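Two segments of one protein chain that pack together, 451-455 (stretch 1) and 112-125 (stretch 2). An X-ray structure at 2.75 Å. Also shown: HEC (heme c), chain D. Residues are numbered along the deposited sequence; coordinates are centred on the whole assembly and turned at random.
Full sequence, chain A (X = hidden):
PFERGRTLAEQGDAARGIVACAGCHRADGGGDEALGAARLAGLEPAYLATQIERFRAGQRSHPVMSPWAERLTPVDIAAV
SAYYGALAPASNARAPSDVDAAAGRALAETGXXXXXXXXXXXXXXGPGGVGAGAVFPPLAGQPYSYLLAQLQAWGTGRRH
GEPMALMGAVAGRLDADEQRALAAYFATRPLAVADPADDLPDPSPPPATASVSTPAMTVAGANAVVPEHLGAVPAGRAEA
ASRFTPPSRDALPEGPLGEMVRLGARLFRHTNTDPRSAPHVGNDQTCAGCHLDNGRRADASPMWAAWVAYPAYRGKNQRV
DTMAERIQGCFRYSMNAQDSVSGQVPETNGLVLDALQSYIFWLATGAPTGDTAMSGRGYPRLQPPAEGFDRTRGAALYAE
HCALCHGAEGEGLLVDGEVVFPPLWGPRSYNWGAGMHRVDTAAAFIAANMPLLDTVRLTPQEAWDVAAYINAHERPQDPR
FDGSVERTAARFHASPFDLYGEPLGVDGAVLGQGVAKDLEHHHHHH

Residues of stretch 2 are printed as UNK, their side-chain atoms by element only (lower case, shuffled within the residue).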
# COMPACT_ATOMS: atom_id res chain seq x y z
N PRO A 451 30.68 4.99 -12.34
CA PRO A 451 30.50 6.37 -11.86
C PRO A 451 29.24 7.10 -12.28
O PRO A 451 28.77 6.86 -13.37
CB PRO A 451 31.69 7.10 -12.44
CG PRO A 451 32.71 6.07 -12.60
CD PRO A 451 31.93 4.85 -13.07
N LEU A 452 28.80 8.02 -11.42
CA LEU A 452 27.57 8.79 -11.59
C LEU A 452 27.28 9.15 -13.04
O LEU A 452 26.23 8.79 -13.59
CB LEU A 452 27.68 10.06 -10.77
CG LEU A 452 26.48 10.96 -10.74
CD1 LEU A 452 25.36 10.30 -9.95
CD2 LEU A 452 26.96 12.28 -10.14
N LEU A 453 28.24 9.82 -13.68
CA LEU A 453 28.16 10.21 -15.08
C LEU A 453 28.90 9.19 -15.92
O LEU A 453 30.03 8.82 -15.61
CB LEU A 453 28.75 11.61 -15.29
CG LEU A 453 28.62 12.26 -16.65
CD1 LEU A 453 27.19 12.22 -17.16
CD2 LEU A 453 29.16 13.72 -16.57
N ASP A 454 28.25 8.74 -16.99
CA ASP A 454 28.75 7.58 -17.71
C ASP A 454 29.84 7.93 -18.72
O ASP A 454 29.79 7.47 -19.86
CB ASP A 454 27.61 6.81 -18.41
CG ASP A 454 26.81 7.65 -19.37
OD1 ASP A 454 26.89 8.90 -19.37
OD2 ASP A 454 26.12 7.02 -20.18
N THR A 455 30.83 8.73 -18.33
CA THR A 455 32.04 8.80 -19.15
C THR A 455 32.83 7.50 -19.06
O THR A 455 33.60 7.17 -19.98
CB THR A 455 32.94 9.92 -18.69
OG1 THR A 455 33.36 9.64 -17.36
CG2 THR A 455 32.22 11.24 -18.73
N UNK A 112 18.43 15.41 -16.17
CA UNK A 112 17.62 14.69 -17.16
C UNK A 112 18.17 13.27 -17.30
O UNK A 112 18.88 12.92 -18.25
o UNK A 112 16.58 15.23 -20.66
c UNK A 112 16.71 14.70 -19.53
c UNK A 112 17.60 15.41 -18.51
o UNK A 112 16.11 13.62 -19.20
N UNK A 113 17.86 12.44 -16.34
CA UNK A 113 18.31 11.05 -16.44
C UNK A 113 17.60 10.32 -17.58
O UNK A 113 18.24 9.57 -18.35
c UNK A 113 18.11 10.31 -15.10
n UNK A 113 20.01 11.74 -12.25
c UNK A 113 22.43 8.93 -13.97
c UNK A 113 22.95 9.63 -12.85
c UNK A 113 22.24 10.59 -12.22
c UNK A 113 19.09 10.71 -14.02
c UNK A 113 18.90 11.65 -13.04
c UNK A 113 21.16 9.20 -14.45
c UNK A 113 20.95 10.85 -12.69
c UNK A 113 20.40 10.17 -13.80
N UNK A 114 16.30 10.50 -17.74
CA UNK A 114 15.55 9.64 -18.68
C UNK A 114 15.97 9.76 -20.12
O UNK A 114 16.06 8.75 -20.82
c UNK A 114 14.12 10.10 -18.48
c UNK A 114 15.38 11.28 -16.90
c UNK A 114 14.09 10.60 -17.13
N UNK A 115 16.21 10.97 -20.61
CA UNK A 115 16.61 11.14 -22.00
C UNK A 115 18.11 11.33 -22.21
O UNK A 115 18.61 11.03 -23.30
o UNK A 115 12.95 10.24 -22.28
c UNK A 115 13.79 10.84 -23.00
c UNK A 115 14.33 12.18 -22.49
c UNK A 115 15.86 12.33 -22.59
o UNK A 115 14.15 10.42 -24.13
N UNK A 116 18.86 11.79 -21.21
CA UNK A 116 20.27 12.08 -21.43
C UNK A 116 21.22 11.47 -20.39
O UNK A 116 22.43 11.77 -20.42
n UNK A 116 18.84 16.42 -22.18
n UNK A 116 17.64 18.26 -21.59
c UNK A 116 18.71 17.74 -22.15
c UNK A 116 19.97 15.72 -22.75
n UNK A 116 19.65 18.53 -22.64
c UNK A 116 20.47 13.59 -21.51
c UNK A 116 19.78 14.20 -22.69
N UNK A 117 20.74 10.63 -19.46
CA UNK A 117 21.62 10.04 -18.44
C UNK A 117 22.42 11.13 -17.72
O UNK A 117 23.57 10.94 -17.33
c UNK A 117 21.81 7.80 -19.69
o UNK A 117 20.94 7.22 -19.01
o UNK A 117 22.06 7.48 -20.88
c UNK A 117 22.56 8.99 -19.06
N UNK A 118 21.81 12.29 -17.55
CA UNK A 118 22.49 13.49 -17.12
C UNK A 118 22.12 13.82 -15.68
O UNK A 118 20.95 14.13 -15.42
c UNK A 118 22.61 16.02 -17.68
c UNK A 118 24.14 16.08 -17.80
c UNK A 118 22.09 14.64 -18.03
c UNK A 118 21.95 17.03 -18.61
N UNK A 119 23.04 13.79 -14.72
CA UNK A 119 22.68 14.18 -13.34
C UNK A 119 22.41 15.67 -13.22
O UNK A 119 22.81 16.48 -14.07
c UNK A 119 23.92 13.79 -12.54
c UNK A 119 24.70 12.85 -13.45
c UNK A 119 24.42 13.32 -14.82
N UNK A 120 21.73 16.04 -12.14
CA UNK A 120 21.57 17.46 -11.82
C UNK A 120 22.92 18.14 -11.60
O UNK A 120 23.85 17.56 -11.04
c UNK A 120 20.73 17.64 -10.56
N UNK A 121 23.00 19.41 -11.98
CA UNK A 121 24.23 20.13 -11.73
C UNK A 121 24.58 20.06 -10.24
O UNK A 121 25.76 19.92 -9.88
c UNK A 121 24.11 21.57 -12.20
s UNK A 121 23.40 21.75 -13.87
N UNK A 122 23.58 20.14 -9.37
CA UNK A 122 23.86 20.19 -7.93
C UNK A 122 24.32 18.86 -7.38
O UNK A 122 24.83 18.81 -6.26
c UNK A 122 22.24 22.07 -7.54
c UNK A 122 21.45 19.77 -7.31
c UNK A 122 22.64 20.69 -7.13
N UNK A 123 24.20 17.79 -8.15
CA UNK A 123 24.65 16.49 -7.67
C UNK A 123 26.17 16.45 -7.53
O UNK A 123 26.69 15.67 -6.73
c UNK A 123 21.24 15.59 -6.30
c UNK A 123 24.05 14.08 -8.01
n UNK A 123 21.90 14.72 -7.04
c UNK A 123 23.17 14.10 -6.72
c UNK A 123 24.15 15.41 -8.62
n UNK A 123 20.08 16.05 -6.77
n UNK A 123 21.69 16.01 -5.13
N UNK A 124 26.90 17.22 -8.33
CA UNK A 124 28.34 17.40 -8.20
C UNK A 124 28.72 18.77 -7.66
O UNK A 124 29.76 18.89 -7.01
c UNK A 124 29.06 17.24 -9.55
s UNK A 124 29.06 15.64 -10.42
N UNK A 125 27.93 19.81 -7.96
CA UNK A 125 28.30 21.17 -7.57
C UNK A 125 27.75 21.59 -6.22
O UNK A 125 27.91 22.75 -5.81
n UNK A 125 29.73 21.83 -11.79
c UNK A 125 28.62 21.52 -11.05
n UNK A 125 29.95 22.83 -9.91
c UNK A 125 30.51 22.62 -11.08
c UNK A 125 28.74 22.16 -9.86
c UNK A 125 27.86 22.18 -8.64
FE HEC D . 30.08 21.18 -13.73
CHA HEC D . 33.07 22.96 -13.49
CHB HEC D . 28.51 24.01 -15.08
CHC HEC D . 27.04 19.46 -13.83
CHD HEC D . 31.70 18.29 -12.65
NA HEC D . 30.69 23.12 -14.18
C1A HEC D . 31.90 23.63 -14.02
C2A HEC D . 32.03 25.03 -14.46
C3A HEC D . 30.68 25.34 -14.95
C4A HEC D . 29.93 24.08 -14.73
CMA HEC D . 30.22 26.65 -15.53
CAA HEC D . 33.22 25.95 -14.44
CBA HEC D . 33.23 26.73 -13.13
CGA HEC D . 34.37 27.73 -13.10
O1A HEC D . 34.64 28.29 -12.02
O2A HEC D . 35.00 27.95 -14.16
NB HEC D . 28.14 21.65 -14.34
C1B HEC D . 27.71 22.81 -14.84
C2B HEC D . 26.26 22.80 -15.17
C3B HEC D . 25.84 21.45 -14.81
C4B HEC D . 27.08 20.83 -14.31
CMB HEC D . 25.46 23.93 -15.75
CAB HEC D . 24.48 20.80 -14.89
CBB HEC D . 23.96 20.89 -16.29
NC HEC D . 29.47 19.23 -13.31
C1C HEC D . 28.24 18.75 -13.38
C2C HEC D . 28.14 17.33 -13.00
C3C HEC D . 29.52 16.96 -12.66
C4C HEC D . 30.25 18.23 -12.90
CMC HEC D . 26.88 16.51 -12.99
CAC HEC D . 30.10 15.67 -12.13
CBC HEC D . 29.62 14.37 -12.72
ND HEC D . 32.02 20.71 -13.17
C1D HEC D . 32.47 19.52 -12.80
C2D HEC D . 33.92 19.52 -12.49
C3D HEC D . 34.34 20.88 -12.72
C4D HEC D . 33.07 21.54 -13.14
CMD HEC D . 34.75 18.38 -12.05
CAD HEC D . 35.73 21.45 -12.55
CBD HEC D . 36.49 21.45 -13.88
CGD HEC D . 37.97 21.74 -13.69
O1D HEC D . 38.48 22.52 -14.52
O2D HEC D . 38.60 21.23 -12.72
O HOH W 1 25.30 9.00 -16.29

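Position 112 carries two carbons, the second bearing two oxygens, and lies out of reach of stretch 1: it is Asp112. It suits the N-cap of the helix that follows, because its short carboxylate reaches back to accept from a free backbone NH, with 115 N 3.0 Å from Asp112 OD1.

Position 113 has one carbon leading to fused five- and six-membered rings with eight carbons and one nitrogen, which only tryptophan provides. The ring edge of Trp113 meets stretch 1, with CH2 3.5 Å from Leu452 O and 3.8 Å from Leu452 CD1, so a broad apolar side chain spans the gap from the helix.

At 114 three carbons close a ring onto the backbone nitrogen, giving Pro114; lacking an NH, proline is well tolerated in the first turn of a helix. Position 115 has three carbons, the third with two oxygens: Glu115, exposed to solvent, its backbone NH being the one capped by Asp112.

At 116 three carbons, a nitrogen and a carbon with two more nitrogens spell Arg116. Its NE lies 3.0 Å from Asp112 OD2 in a salt bridge, so one aspartate both caps the helix and holds this guanidinium.

Position 117 has two carbons, the second with two oxygens, and points toward stretch 1: Asp117. It is the first residue to leave helical phi/psi, and its phi is positive. Asp117 OD2 stands 4.1 Å from Asp454 OD2, a pair of like charges, although both carboxylates have hydrogen-bond partners elsewhere in the structure.

Four carbons forked at the second make 118 Leu118, buried, with CB directed away from stretch 1. At 119 three carbons again close onto the backbone nitrogen: Pro119, whose CG lies 3.8 Å from Leu452 CG and whose CD lies 3.8 Å from Leu453 CD1, a compact apolar surface for both leucines.

A single carbon at 120 gives Ala120; its backbone O, not its CB, comes near the heme, 3.8 Å from HEC CMC. At 121 one carbon is followed by one sulfur: Cys121, bonded through SG to HEC CAB at 1.8 Å. Three carbons, branched at the first, make 122 the buried Val122.

Position 123 has three carbons, a nitrogen and a carbon with two more nitrogens: Arg123, which offers its aliphatic part, CG lying 4.0 Å from Leu452 CD2. At 124 one carbon and a sulfur give Cys124, whose SG bonds HEC CAC at 2.0 Å and also lies 4.0 Å from Leu452 CD2. One carbon and a five-membered ring with two nitrogens make 125 His125; NE2 binds HEC FE at 2.1 Å.

The contact is thus chiefly apolar, with no direct hydrogen bond across it. Leu452 is its centre, touching Trp113, Pro119, Arg123 and Cys124, while Leu453 packs on Pro119 and brings CB within 3.9 Å of HEC CBC. A water supplies the polar link, donating to Asp117 O at 2.8 Å and to Leu452 O at 2.9 Å, and joining two backbones that never bond directly.

Stretch 2 (112-125) DWPERDLPACVRCH
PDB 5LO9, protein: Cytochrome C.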